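Local coordinates for oligopeptide-binding protein appA (Bacillus subtilis, PDB 1XOC), which binds oligopeptides and delivers them to an ABC-type permease that serves sporulation and genetic competence, at residues Leu80-Lys85 / Asn147-Ala152; Ser128-Gly133 / Leu138-Tyr143; Lys220-Ala225 / Glu229-Ala234; Thr245-Ala250 / Asn490-Met495. All blocks are in the same frame, centred on the assembly; numbering follows the deposited sequence.

The four contacts form two groups on opposite sides of the chain's centre. Contacts 1 and 2, with centres 9 Å apart, share the antiparallel sheet in which strands 81-86 and 136-141 are neighbours; contact 2 falls within the chain span bracketed by contact 1, and Phe139 meets Phe148 between them. Contacts 3 and 4, centres 12 Å apart, come later in the sequence and touch through helix 225-234, where Leu232 meets Ala494 and Glu229 meets Asp246. Some 38 to 46 Å separates the centres of one group from those of the other. Each group nevertheless reaches the bound peptide, through a hydrogen bond from Asn151 in contact 1 and a weak one from Asn491 in contact 4, consistent with a solute-binding protein that encloses its ligand.

Contact 1. Residues Leu80-Lys85 / Asn147-Ala152; sequences LAYDVK and NFYNNA
Phe148 and Tyr149, on the first turn of helix 147-155, receive the ring of Tyr82 from strand 81-86, in a helix-on-sheet packing within this family 5 solute-binding protein. Asn147 opens the helix; its OD1 accepts a bond from Asn151 ND2 at 2.8 Å, the donor tilted from the carbonyl plane. Next comes Phe148, whose ring is swung toward the strand with CG anti to its backbone N (chi1 180°). Its CD2 lies 3.7 Å from Tyr82 CD1, and the two rings, with planes at 44°, meet obliquely as the side chains run antiparallel alongside one another. Tyr149 instead comes in roughly perpendicular to Tyr82, offering CB and CD2 to the CE2 side of that ring and CB to its hydroxyl; CD2 is 3.9 Å from Tyr82 CE2. The helix then widens into a pi-type turn, in which Asn147 O accepts from both Asn151 N and Ala152 N. Asn151 itself reaches the ligand, with a hydrogen bond between OD1 and the peptide's backbone. A water completes the link between helix and strand: it accepts from Tyr149 N at 3.0 Å and stands 2.8 Å from Tyr82 OH.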
loop_
_atom_site.group_PDB
_atom_site.type_symbol
_atom_site.label_atom_id
_atom_site.label_comp_id
_atom_site.label_asym_id
_atom_site.label_seq_id
_atom_site.Cartn_x
_atom_site.Cartn_y
_atom_site.Cartn_z
ATOM N N LEU A 80 5.695 -24.086 12.035
ATOM C CA LEU A 80 4.677 -24.722 11.204
ATOM C C LEU A 80 3.263 -24.670 11.788
ATOM O O LEU A 80 2.302 -25.111 11.154
ATOM C CB LEU A 80 5.085 -26.153 10.887
ATOM C CG LEU A 80 6.289 -26.274 9.954
ATOM C CD1 LEU A 80 6.808 -27.696 9.870
ATOM C CD2 LEU A 80 5.926 -25.715 8.572
ATOM N N ALA A 81 3.112 -24.106 12.982
ATOM C CA ALA A 81 1.787 -23.906 13.538
ATOM C C ALA A 81 1.790 -22.757 14.551
ATOM O O ALA A 81 2.821 -22.467 15.150
ATOM C CB ALA A 81 1.253 -25.199 14.178
ATOM N N TYR A 82 0.616 -22.156 14.745
ATOM C CA TYR A 82 0.417 -21.074 15.725
ATOM C C TYR A 82 -0.872 -21.297 16.465
ATOM O O TYR A 82 -1.899 -21.413 15.869
ATOM C CB TYR A 82 0.379 -19.699 15.038
ATOM C CG TYR A 82 1.683 -19.354 14.418
ATOM C CD1 TYR A 82 2.040 -19.844 13.163
ATOM C CD2 TYR A 82 2.633 -18.608 15.114
ATOM C CE1 TYR A 82 3.274 -19.569 12.600
ATOM C CE2 TYR A 82 3.838 -18.311 14.546
ATOM C CZ TYR A 82 4.193 -18.818 13.313
ATOM O OH TYR A 82 5.437 -18.514 12.828
ATOM N N ASP A 83 -0.788 -21.389 17.789
ATOM C CA ASP A 83 -1.959 -21.550 18.680
ATOM C C ASP A 83 -2.312 -20.193 19.234
ATOM O O ASP A 83 -1.495 -19.560 19.911
ATOM C CB ASP A 83 -1.573 -22.511 19.834
ATOM C CG ASP A 83 -2.753 -22.911 20.726
ATOM O OD1 ASP A 83 -3.929 -22.619 20.363
ATOM O OD2 ASP A 83 -2.482 -23.557 21.766
ATOM N N VAL A 84 -3.520 -19.719 18.914
ATOM C CA VAL A 84 -3.934 -18.356 19.203
ATOM C C VAL A 84 -5.147 -18.342 20.096
ATOM O O VAL A 84 -6.156 -18.930 19.793
ATOM C CB VAL A 84 -4.272 -17.630 17.901
ATOM C CG1 VAL A 84 -4.885 -16.207 18.171
ATOM C CG2 VAL A 84 -3.055 -17.535 17.009
ATOM N N LYS A 85 -5.012 -17.706 21.253
ATOM C CA LYS A 85 -6.128 -17.493 22.155
ATOM C C LYS A 85 -6.643 -16.079 21.949
ATOM O O LYS A 85 -5.865 -15.144 21.877
ATOM C CB LYS A 85 -5.664 -17.685 23.591
ATOM C CG LYS A 85 -5.259 -19.125 23.865
ATOM C CD LYS A 85 -4.732 -19.370 25.290
ATOM C CE LYS A 85 -4.141 -20.825 25.458
ATOM N NZ LYS A 85 -3.082 -21.227 24.414
ATOM N N ASN A 147 5.973 -14.420 6.672
ATOM C CA ASN A 147 4.850 -13.564 6.320
ATOM C C ASN A 147 3.584 -13.865 7.099
ATOM O O ASN A 147 2.706 -12.999 7.228
ATOM C CB ASN A 147 4.531 -13.611 4.830
ATOM C CG ASN A 147 5.423 -12.744 4.054
ATOM O OD1 ASN A 147 5.182 -11.527 3.956
ATOM N ND2 ASN A 147 6.493 -13.321 3.525
ATOM N N PHE A 148 3.446 -15.091 7.594
ATOM C CA PHE A 148 2.237 -15.405 8.313
ATOM C C PHE A 148 2.174 -14.634 9.630
ATOM O O PHE A 148 1.236 -13.847 9.855
ATOM C CB PHE A 148 1.999 -16.910 8.539
ATOM C CG PHE A 148 0.745 -17.161 9.286
ATOM C CD1 PHE A 148 -0.485 -16.988 8.691
ATOM C CD2 PHE A 148 0.765 -17.422 10.623
ATOM C CE1 PHE A 148 -1.632 -17.161 9.417
ATOM C CE2 PHE A 148 -0.393 -17.571 11.325
ATOM C CZ PHE A 148 -1.585 -17.430 10.718
ATOM N N TYR A 149 3.125 -14.878 10.527
ATOM C CA TYR A 149 3.091 -14.182 11.799
ATOM C C TYR A 149 3.177 -12.660 11.613
ATOM O O TYR A 149 2.539 -11.893 12.335
ATOM C CB TYR A 149 4.237 -14.696 12.696
ATOM C CG TYR A 149 4.275 -14.018 14.046
ATOM C CD1 TYR A 149 5.065 -12.896 14.251
ATOM C CD2 TYR A 149 3.460 -14.445 15.087
ATOM C CE1 TYR A 149 5.068 -12.242 15.480
ATOM C CE2 TYR A 149 3.448 -13.774 16.320
ATOM C CZ TYR A 149 4.267 -12.691 16.492
ATOM O OH TYR A 149 4.297 -12.030 17.696
ATOM N N ASN A 150 4.009 -12.221 10.660
ATOM C CA ASN A 150 4.434 -10.818 10.637
ATOM C C ASN A 150 3.563 -9.965 9.752
ATOM O O ASN A 150 3.588 -8.746 9.854
ATOM C CB ASN A 150 5.910 -10.681 10.240
ATOM C CG ASN A 150 6.839 -11.246 11.276
ATOM O OD1 ASN A 150 7.102 -10.604 12.297
ATOM N ND2 ASN A 150 7.349 -12.452 11.031
ATOM N N ASN A 151 2.800 -10.611 8.894
ATOM C CA ASN A 151 1.914 -9.863 7.974
ATOM C C ASN A 151 0.451 -10.320 7.971
ATOM O O ASN A 151 -0.455 -9.492 8.016
ATOM C CB ASN A 151 2.490 -9.858 6.553
ATOM C CG ASN A 151 3.646 -8.900 6.379
ATOM O OD1 ASN A 151 3.724 -7.852 7.033
ATOM N ND2 ASN A 151 4.574 -9.254 5.470
ATOM N N ALA A 152 0.198 -11.624 7.935
ATOM C CA ALA A 152 -1.172 -12.109 7.853
ATOM C C ALA A 152 -1.956 -11.733 9.089
ATOM O O ALA A 152 -3.108 -11.287 9.006
ATOM C CB ALA A 152 -1.266 -13.628 7.610
HETATM O O HOH W 1 5.116 -17.099 10.426
#

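Contact 2. Residues Ser128-Gly133 / Leu138-Tyr143; sequences SVEKKG and LFKLKY. With ZN (zinc ion), chain G; ZN (zinc ion), chain Q.
Leu138 and Lys140 bury the most surface here, pairing across a beta hairpin with Glu130 and Ser128 in antiparallel hydrogen-bonded pairs. Leu138 N gives a bond of 2.9 Å to Glu130 O, while Leu138 O accepts from Glu130 N. Its side chain lies beside that of Glu130 and is crossed by the bent chain of Lys132, whose CE packs 3.9 Å from Leu138 CD2. Lys140 exchanges backbone bonds with Ser128 and runs its aliphatic chain past the hydroxyl, CD being 3.5 Å from Ser128 OG. A bend at chi3 (86°) carries Lys140 NZ to one zinc ion at 2.3 Å. Close by, both carboxylate oxygens of Glu130 grip a second zinc, OE2 at 2.2 Å. On the reverse face Val129 and Phe139 form the non-hydrogen-bonded pair between these two, side by side, with Val129 CG2 3.6 Å from Phe139 CD2. With an alanine at Val129, both methyls that flank Phe139 CD2 and CE2 would be gone, which would probably open a gap beside the ring. Helix 100-108 covers this apolar face, Val104 and Tyr107 touching Val129, and strand 81-86 continues the sheet beyond strand 136-141.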
loop_
_atom_site.group_PDB
_atom_site.type_symbol
_atom_site.label_atom_id
_atom_site.label_comp_id
_atom_site.label_asym_id
_atom_site.label_seq_id
_atom_site.Cartn_x
_atom_site.Cartn_y
_atom_site.Cartn_z
ATOM N N SER A 128 -4.396 -25.166 7.020
ATOM C CA SER A 128 -5.719 -25.172 7.638
ATOM C C SER A 128 -5.794 -24.239 8.826
ATOM O O SER A 128 -4.778 -23.833 9.381
ATOM C CB SER A 128 -6.086 -26.574 8.121
ATOM O OG SER A 128 -5.158 -27.033 9.084
ATOM N N VAL A 129 -7.028 -23.993 9.205
ATOM C CA VAL A 129 -7.301 -23.167 10.358
ATOM C C VAL A 129 -8.437 -23.842 11.113
ATOM O O VAL A 129 -9.499 -24.081 10.525
ATOM C CB VAL A 129 -7.751 -21.705 9.978
ATOM C CG1 VAL A 129 -8.125 -20.895 11.196
ATOM C CG2 VAL A 129 -6.716 -21.038 9.123
ATOM N N GLU A 130 -8.207 -24.183 12.402
ATOM C CA GLU A 130 -9.083 -25.070 13.163
ATOM C C GLU A 130 -9.537 -24.437 14.449
ATOM O O GLU A 130 -8.755 -23.819 15.145
ATOM C CB GLU A 130 -8.333 -26.358 13.551
ATOM C CG GLU A 130 -7.850 -27.131 12.381
ATOM C CD GLU A 130 -7.152 -28.390 12.757
ATOM O OE1 GLU A 130 -6.748 -28.510 13.931
ATOM O OE2 GLU A 130 -7.006 -29.263 11.871
ATOM N N LYS A 131 -10.803 -24.619 14.773
ATOM C CA LYS A 131 -11.331 -24.182 16.047
ATOM C C LYS A 131 -10.963 -25.193 17.105
ATOM O O LYS A 131 -11.245 -26.381 16.960
ATOM C CB LYS A 131 -12.857 -24.095 15.958
ATOM C CG LYS A 131 -13.518 -23.594 17.231
ATOM C CD LYS A 131 -15.009 -23.503 17.050
ATOM C CE LYS A 131 -15.689 -23.052 18.314
ATOM N NZ LYS A 131 -17.170 -22.992 18.099
ATOM N N LYS A 132 -10.341 -24.697 18.166
ATOM C CA LYS A 132 -9.962 -25.535 19.318
ATOM C C LYS A 132 -10.750 -25.221 20.586
ATOM O O LYS A 132 -10.617 -25.921 21.568
ATOM C CB LYS A 132 -8.462 -25.448 19.559
ATOM C CG LYS A 132 -7.665 -25.965 18.342
ATOM C CD LYS A 132 -7.863 -27.469 18.213
ATOM C CE LYS A 132 -6.784 -28.125 17.382
ATOM N NZ LYS A 132 -7.146 -29.550 17.112
ATOM N N GLY A 133 -11.601 -24.214 20.546
ATOM C CA GLY A 133 -12.414 -23.842 21.685
ATOM C C GLY A 133 -13.145 -22.586 21.306
ATOM O O GLY A 133 -12.902 -22.038 20.227
ATOM N N LEU A 138 -6.171 -22.852 16.033
ATOM C CA LEU A 138 -4.850 -23.369 15.644
ATOM C C LEU A 138 -4.671 -23.156 14.144
ATOM O O LEU A 138 -5.463 -23.643 13.350
ATOM C CB LEU A 138 -4.708 -24.861 15.956
ATOM C CG LEU A 138 -3.355 -25.468 15.581
ATOM C CD1 LEU A 138 -2.235 -25.039 16.556
ATOM C CD2 LEU A 138 -3.469 -26.986 15.562
ATOM N N PHE A 139 -3.631 -22.407 13.793
ATOM C CA PHE A 139 -3.203 -22.251 12.421
ATOM C C PHE A 139 -2.120 -23.239 12.101
ATOM O O PHE A 139 -1.126 -23.341 12.854
ATOM C CB PHE A 139 -2.658 -20.851 12.200
ATOM C CG PHE A 139 -3.684 -19.751 12.356
ATOM C CD1 PHE A 139 -3.830 -19.076 13.539
ATOM C CD2 PHE A 139 -4.462 -19.364 11.298
ATOM C CE1 PHE A 139 -4.769 -18.018 13.645
ATOM C CE2 PHE A 139 -5.371 -18.311 11.417
ATOM C CZ PHE A 139 -5.522 -17.643 12.564
ATOM N N LYS A 140 -2.279 -23.986 11.004
ATOM C CA LYS A 140 -1.288 -24.954 10.567
ATOM C C LYS A 140 -0.771 -24.565 9.192
ATOM O O LYS A 140 -1.562 -24.253 8.303
ATOM C CB LYS A 140 -1.899 -26.345 10.495
ATOM C CG LYS A 140 -2.410 -26.816 11.870
ATOM C CD LYS A 140 -3.238 -28.088 11.830
ATOM C CE LYS A 140 -2.394 -29.319 11.892
ATOM N NZ LYS A 140 -3.289 -30.493 11.972
ATOM N N LEU A 141 0.553 -24.599 9.040
ATOM C CA LEU A 141 1.195 -24.158 7.817
ATOM C C LEU A 141 1.754 -25.331 7.011
ATOM O O LEU A 141 2.168 -26.348 7.562
ATOM C CB LEU A 141 2.303 -23.149 8.087
ATOM C CG LEU A 141 1.933 -21.716 8.503
ATOM C CD1 LEU A 141 1.238 -21.686 9.861
ATOM C CD2 LEU A 141 3.209 -20.827 8.530
ATOM N N LYS A 142 1.770 -25.144 5.688
ATOM C CA LYS A 142 2.309 -26.133 4.753
ATOM C C LYS A 142 3.832 -26.091 4.727
ATOM O O LYS A 142 4.473 -27.075 4.388
ATOM C CB LYS A 142 1.827 -25.848 3.325
ATOM C CG LYS A 142 0.348 -25.752 3.072
ATOM C CD LYS A 142 0.121 -25.333 1.607
ATOM C CE LYS A 142 -1.300 -24.926 1.298
ATOM N NZ LYS A 142 -1.598 -25.111 -0.169
ATOM N N TYR A 143 4.391 -24.911 4.997
ATOM C CA TYR A 143 5.841 -24.688 5.049
ATOM C C TYR A 143 6.076 -23.407 5.863
ATOM O O TYR A 143 5.156 -22.629 6.052
ATOM C CB TYR A 143 6.434 -24.528 3.621
ATOM C CG TYR A 143 5.676 -23.530 2.768
ATOM C CD1 TYR A 143 5.924 -22.167 2.871
ATOM C CD2 TYR A 143 4.679 -23.956 1.889
ATOM C CE1 TYR A 143 5.218 -21.256 2.104
ATOM C CE2 TYR A 143 3.957 -23.044 1.121
ATOM C CZ TYR A 143 4.244 -21.714 1.230
ATOM O OH TYR A 143 3.531 -20.793 0.493
HETATM ZN ZN ZN G . -6.281 -30.715 13.399
HETATM ZN ZN ZN Q . -4.880 -31.991 11.244
HETATM O O HOH W 2 -4.974 -30.359 15.258
HETATM O O HOH W 3 -8.023 -31.665 14.515
#

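Contact 3. Residues Lys220-Ala225 / Glu229-Ala234; sequences KVIPDA and EAQLQA. With ZN (zinc ion), chain P.
Ala225 and Glu229 are joined along the backbone by a helical bond, Glu229 N to Ala225 O at 3.0 Å, which ties the start of helix 225-234 to its next turn. Before it the chain leaves strand 216-221 and turns sharply in an inverse gamma turn centred on Pro223, closed by a bond from Asp224 N to Ile222 O of 2.8 Å. Asp224 is the N-cap: OD1 accepts from Ala227 N, while OD2 binds a zinc ion at 2.2 Å, so one carboxylate serves both the helix end and the metal. This is a strand-to-helix connection in which the helix folds back beside the end of its strand, the strand itself lying next to strand 23-28 in a mixed sheet. Gln231 bridges helix and strand. With the chain extended beyond CG (chi2 -167°), its terminal amide meets Lys220 and Ile222, both approaching from the opposite direction. Ile222 CD1 comes to 3.6 Å from Gln231 CD, and the extended Lys220 chain brings NZ to 3.7 Å from that same carbon. An alanine in place of Gln231 would probably leave Ile222 CD1 without this cover from the helix and the end of Lys220 freer to move. Ile222 also touches Ala227 and Ala228 of helix 225-234.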
loop_
_atom_site.group_PDB
_atom_site.type_symbol
_atom_site.label_atom_id
_atom_site.label_comp_id
_atom_site.label_asym_id
_atom_site.label_seq_id
_atom_site.Cartn_x
_atom_site.Cartn_y
_atom_site.Cartn_z
ATOM N N LYS A 220 -12.898 12.533 4.204
ATOM C CA LYS A 220 -13.477 13.407 3.209
ATOM C C LYS A 220 -12.690 13.313 1.920
ATOM O O LYS A 220 -11.508 13.569 1.902
ATOM C CB LYS A 220 -13.503 14.842 3.716
ATOM C CG LYS A 220 -14.295 15.780 2.820
ATOM C CD LYS A 220 -14.411 17.160 3.412
ATOM C CE LYS A 220 -15.246 18.055 2.512
ATOM N NZ LYS A 220 -15.310 19.415 3.059
ATOM N N VAL A 221 -13.369 12.940 0.848
ATOM C CA VAL A 221 -12.702 12.705 -0.410
ATOM C C VAL A 221 -12.565 13.995 -1.202
ATOM O O VAL A 221 -13.549 14.615 -1.572
ATOM C CB VAL A 221 -13.444 11.662 -1.248
ATOM C CG1 VAL A 221 -12.663 11.348 -2.471
ATOM C CG2 VAL A 221 -13.670 10.410 -0.441
ATOM N N ILE A 222 -11.324 14.386 -1.445
ATOM C CA ILE A 222 -11.021 15.608 -2.148
ATOM C C ILE A 222 -9.935 15.307 -3.183
ATOM O O ILE A 222 -8.761 15.446 -2.885
ATOM C CB ILE A 222 -10.537 16.713 -1.173
ATOM C CG1 ILE A 222 -11.488 16.847 0.033
ATOM C CG2 ILE A 222 -10.391 18.047 -1.904
ATOM C CD1 ILE A 222 -10.940 17.757 1.094
ATOM N N PRO A 223 -10.298 14.892 -4.403
ATOM C CA PRO A 223 -9.255 14.470 -5.368
ATOM C C PRO A 223 -8.592 15.629 -6.102
ATOM O O PRO A 223 -8.703 15.771 -7.333
ATOM C CB PRO A 223 -10.011 13.517 -6.271
ATOM C CG PRO A 223 -11.312 14.183 -6.387
ATOM C CD PRO A 223 -11.640 14.724 -4.995
ATOM N N ASP A 224 -7.960 16.485 -5.303
ATOM C CA ASP A 224 -7.290 17.683 -5.712
ATOM C C ASP A 224 -6.530 18.203 -4.505
ATOM O O ASP A 224 -7.120 18.760 -3.583
ATOM C CB ASP A 224 -8.317 18.723 -6.140
ATOM C CG ASP A 224 -7.693 20.022 -6.546
ATOM O OD1 ASP A 224 -6.588 20.384 -6.095
ATOM O OD2 ASP A 224 -8.342 20.688 -7.351
ATOM N N ALA A 225 -5.217 17.989 -4.489
ATOM C CA ALA A 225 -4.399 18.306 -3.324
ATOM C C ALA A 225 -4.476 19.801 -2.994
ATOM O O ALA A 225 -4.459 20.163 -1.824
ATOM C CB ALA A 225 -2.950 17.884 -3.562
ATOM N N GLU A 229 -5.704 21.448 0.555
ATOM C CA GLU A 229 -4.916 22.449 1.296
ATOM C C GLU A 229 -5.735 23.696 1.619
ATOM O O GLU A 229 -5.700 24.200 2.750
ATOM C CB GLU A 229 -3.644 22.804 0.535
ATOM C CG GLU A 229 -2.661 21.681 0.573
ATOM C CD GLU A 229 -2.313 21.285 1.993
ATOM O OE1 GLU A 229 -2.515 22.111 2.926
ATOM O OE2 GLU A 229 -1.836 20.146 2.195
ATOM N N ALA A 230 -6.495 24.174 0.646
ATOM C CA ALA A 230 -7.425 25.280 0.887
ATOM C C ALA A 230 -8.472 24.962 1.962
ATOM O O ALA A 230 -8.813 25.832 2.764
ATOM C CB ALA A 230 -8.120 25.667 -0.393
ATOM N N GLN A 231 -9.001 23.738 1.972
ATOM C CA GLN A 231 -9.977 23.347 2.999
ATOM C C GLN A 231 -9.360 23.282 4.376
ATOM O O GLN A 231 -10.006 23.615 5.359
ATOM C CB GLN A 231 -10.629 22.027 2.670
ATOM C CG GLN A 231 -11.551 22.147 1.472
ATOM C CD GLN A 231 -12.455 20.971 1.285
ATOM O OE1 GLN A 231 -12.865 20.669 0.154
ATOM N NE2 GLN A 231 -12.768 20.284 2.359
ATOM N N LEU A 232 -8.115 22.813 4.438
ATOM C CA LEU A 232 -7.346 22.795 5.671
ATOM C C LEU A 232 -7.178 24.201 6.256
ATOM O O LEU A 232 -7.391 24.421 7.454
ATOM C CB LEU A 232 -5.975 22.177 5.382
ATOM C CG LEU A 232 -5.156 21.843 6.613
ATOM C CD1 LEU A 232 -5.758 20.784 7.480
ATOM C CD2 LEU A 232 -3.748 21.408 6.154
ATOM N N GLN A 233 -6.804 25.152 5.408
ATOM C CA GLN A 233 -6.719 26.565 5.804
ATOM C C GLN A 233 -8.040 27.077 6.383
ATOM O O GLN A 233 -8.051 27.820 7.362
ATOM C CB GLN A 233 -6.312 27.428 4.611
ATOM C CG GLN A 233 -6.080 28.901 4.969
ATOM C CD GLN A 233 -5.546 29.707 3.802
ATOM O OE1 GLN A 233 -4.601 30.497 3.954
ATOM N NE2 GLN A 233 -6.153 29.522 2.622
ATOM N N ALA A 234 -9.146 26.681 5.763
ATOM C CA ALA A 234 -10.472 27.183 6.135
ATOM C C ALA A 234 -11.048 26.475 7.347
ATOM O O ALA A 234 -12.024 26.942 7.917
ATOM C CB ALA A 234 -11.438 27.044 4.957
HETATM ZN ZN ZN P . -7.550 22.592 -7.995
HETATM O O HOH W 4 -5.541 22.379 -8.689
#

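Contact 4. Residues Thr245-Ala250 / Asn490-Met495; sequences TDYKTA and NNHMAM. With ZN (zinc ion), chain E.
Tyr247 and His492 make the one close side-chain meeting between helix 247-250 and strand 483-496. Tyr247 CD2 lies 3.6 Å from His492 CD2, and CE2 of the same tyrosine is 4.0 Å from that imidazole carbon. The side chains are set nearly perpendicular, the ring planes standing at 73° with centroids 5.8 Å apart; the approach is oblique for both rings. Tyr247 reaches across because CG is anti to its backbone N (chi1 -172°), which sends the ring from the helix start toward the strand. The imidazole is also held through NE2, which binds a zinc ion at 2.0 Å, and Asp304 supplies a second protein ligand. The carbon that Tyr247 touches is thus next to the metal-binding nitrogen, and contact and coordination together probably limit the turning of the imidazole. In fold terms a short helix packs on one strand of a large mixed sheet, with Thr260 of neighbouring strand 256-262 touching both side chains. Further out, Asn490 ND2 bonds to the other carboxylate oxygen of Asp304, a second-shell hold on that metal ligand. His492 N is bonded to Asn241 OD1. The helix is held by a backbone bond from Ala250 N to Asp246 O at 2.9 Å, and Asp246 OD1 forms a salt bridge with Lys371.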
loop_
_atom_site.group_PDB
_atom_site.type_symbol
_atom_site.label_atom_id
_atom_site.label_comp_id
_atom_site.label_asym_id
_atom_site.label_seq_id
_atom_site.Cartn_x
_atom_site.Cartn_y
_atom_site.Cartn_z
ATOM N N THR A 245 5.694 20.845 -1.109
ATOM C CA THR A 245 5.726 22.151 -1.726
ATOM C C THR A 245 4.818 23.156 -1.014
ATOM O O THR A 245 5.039 24.356 -1.116
ATOM C CB THR A 245 5.356 22.079 -3.235
ATOM O OG1 THR A 245 4.106 21.419 -3.395
ATOM C CG2 THR A 245 6.396 21.290 -4.011
ATOM N N ASP A 246 3.823 22.660 -0.273
ATOM C CA ASP A 246 2.902 23.519 0.472
ATOM C C ASP A 246 3.235 23.643 1.970
ATOM O O ASP A 246 2.451 24.223 2.721
ATOM C CB ASP A 246 1.474 22.991 0.323
ATOM C CG ASP A 246 0.969 23.069 -1.104
ATOM O OD1 ASP A 246 0.455 22.058 -1.607
ATOM O OD2 ASP A 246 1.088 24.147 -1.716
ATOM N N TYR A 247 4.374 23.098 2.406
ATOM C CA TYR A 247 4.721 23.106 3.827
ATOM C C TYR A 247 4.758 24.523 4.420
ATOM O O TYR A 247 4.160 24.778 5.466
ATOM C CB TYR A 247 6.079 22.439 4.061
ATOM C CG TYR A 247 6.360 22.260 5.529
ATOM C CD1 TYR A 247 6.828 23.323 6.301
ATOM C CD2 TYR A 247 6.155 21.053 6.140
ATOM C CE1 TYR A 247 7.069 23.167 7.664
ATOM C CE2 TYR A 247 6.392 20.880 7.496
ATOM C CZ TYR A 247 6.869 21.945 8.248
ATOM O OH TYR A 247 7.096 21.792 9.585
ATOM N N LYS A 248 5.478 25.426 3.771
ATOM C CA LYS A 248 5.663 26.762 4.320
ATOM C C LYS A 248 4.359 27.548 4.337
ATOM O O LYS A 248 4.164 28.401 5.197
ATOM C CB LYS A 248 6.766 27.507 3.600
ATOM C CG LYS A 248 8.119 26.925 3.943
ATOM C CD LYS A 248 9.226 27.902 3.735
ATOM C CE LYS A 248 9.531 28.147 2.263
ATOM N NZ LYS A 248 10.621 29.159 2.130
ATOM N N THR A 249 3.468 27.237 3.407
ATOM C CA THR A 249 2.128 27.803 3.419
ATOM C C THR A 249 1.336 27.274 4.626
ATOM O O THR A 249 0.810 28.052 5.445
ATOM C CB THR A 249 1.403 27.477 2.089
ATOM O OG1 THR A 249 2.140 28.059 1.013
ATOM C CG2 THR A 249 -0.009 28.055 2.074
ATOM N N ALA A 250 1.279 25.955 4.750
ATOM C CA ALA A 250 0.427 25.319 5.748
ATOM C C ALA A 250 0.897 25.528 7.178
ATOM O O ALA A 250 0.085 25.554 8.099
ATOM C CB ALA A 250 0.273 23.844 5.450
ATOM N N ASN A 490 8.371 11.625 2.084
ATOM C CA ASN A 490 8.133 11.960 3.492
ATOM C C ASN A 490 6.660 12.334 3.675
ATOM O O ASN A 490 6.041 12.901 2.783
ATOM C CB ASN A 490 8.983 13.155 3.892
ATOM C CG ASN A 490 10.464 12.866 3.770
ATOM O OD1 ASN A 490 10.927 11.885 4.361
ATOM N ND2 ASN A 490 11.222 13.711 3.062
ATOM N N ASN A 491 6.123 12.006 4.834
ATOM C CA ASN A 491 4.808 12.470 5.229
ATOM C C ASN A 491 4.928 13.779 6.009
ATOM O O ASN A 491 5.850 13.948 6.834
ATOM C CB ASN A 491 4.136 11.462 6.122
ATOM C CG ASN A 491 3.711 10.220 5.410
ATOM O OD1 ASN A 491 3.268 10.269 4.273
ATOM N ND2 ASN A 491 3.830 9.083 6.083
ATOM N N HIS A 492 3.981 14.682 5.784
ATOM C CA HIS A 492 3.865 15.945 6.503
ATOM C C HIS A 492 2.453 16.050 7.044
ATOM O O HIS A 492 1.546 16.570 6.366
ATOM C CB HIS A 492 4.166 17.117 5.566
ATOM C CG HIS A 492 5.527 17.042 4.947
ATOM N ND1 HIS A 492 5.776 16.333 3.800
ATOM C CD2 HIS A 492 6.722 17.565 5.331
ATOM C CE1 HIS A 492 7.051 16.430 3.475
ATOM N NE2 HIS A 492 7.647 17.164 4.388
ATOM N N MET A 493 2.247 15.519 8.236
ATOM C CA MET A 493 0.899 15.350 8.758
ATOM C C MET A 493 0.461 16.574 9.551
ATOM O O MET A 493 0.966 16.831 10.658
ATOM C CB MET A 493 0.805 14.086 9.610
ATOM C CG MET A 493 1.400 12.863 8.934
ATOM S SD MET A 493 0.647 12.530 7.338
ATOM C CE MET A 493 -1.061 12.374 7.811
ATOM N N ALA A 494 -0.469 17.334 8.968
ATOM C CA ALA A 494 -1.094 18.472 9.638
ATOM C C ALA A 494 -2.268 18.005 10.481
ATOM O O ALA A 494 -3.052 17.196 10.036
ATOM C CB ALA A 494 -1.559 19.465 8.632
ATOM N N MET A 495 -2.360 18.532 11.711
ATOM C CA MET A 495 -3.371 18.100 12.671
ATOM C C MET A 495 -3.665 19.254 13.629
ATOM O O MET A 495 -2.895 20.197 13.713
ATOM C CB MET A 495 -2.895 16.885 13.461
ATOM C CG MET A 495 -1.673 17.171 14.287
ATOM S SD MET A 495 -0.912 15.655 14.854
ATOM C CE MET A 495 -0.147 15.134 13.351
HETATM ZN ZN ZN E . 9.618 17.648 4.523
#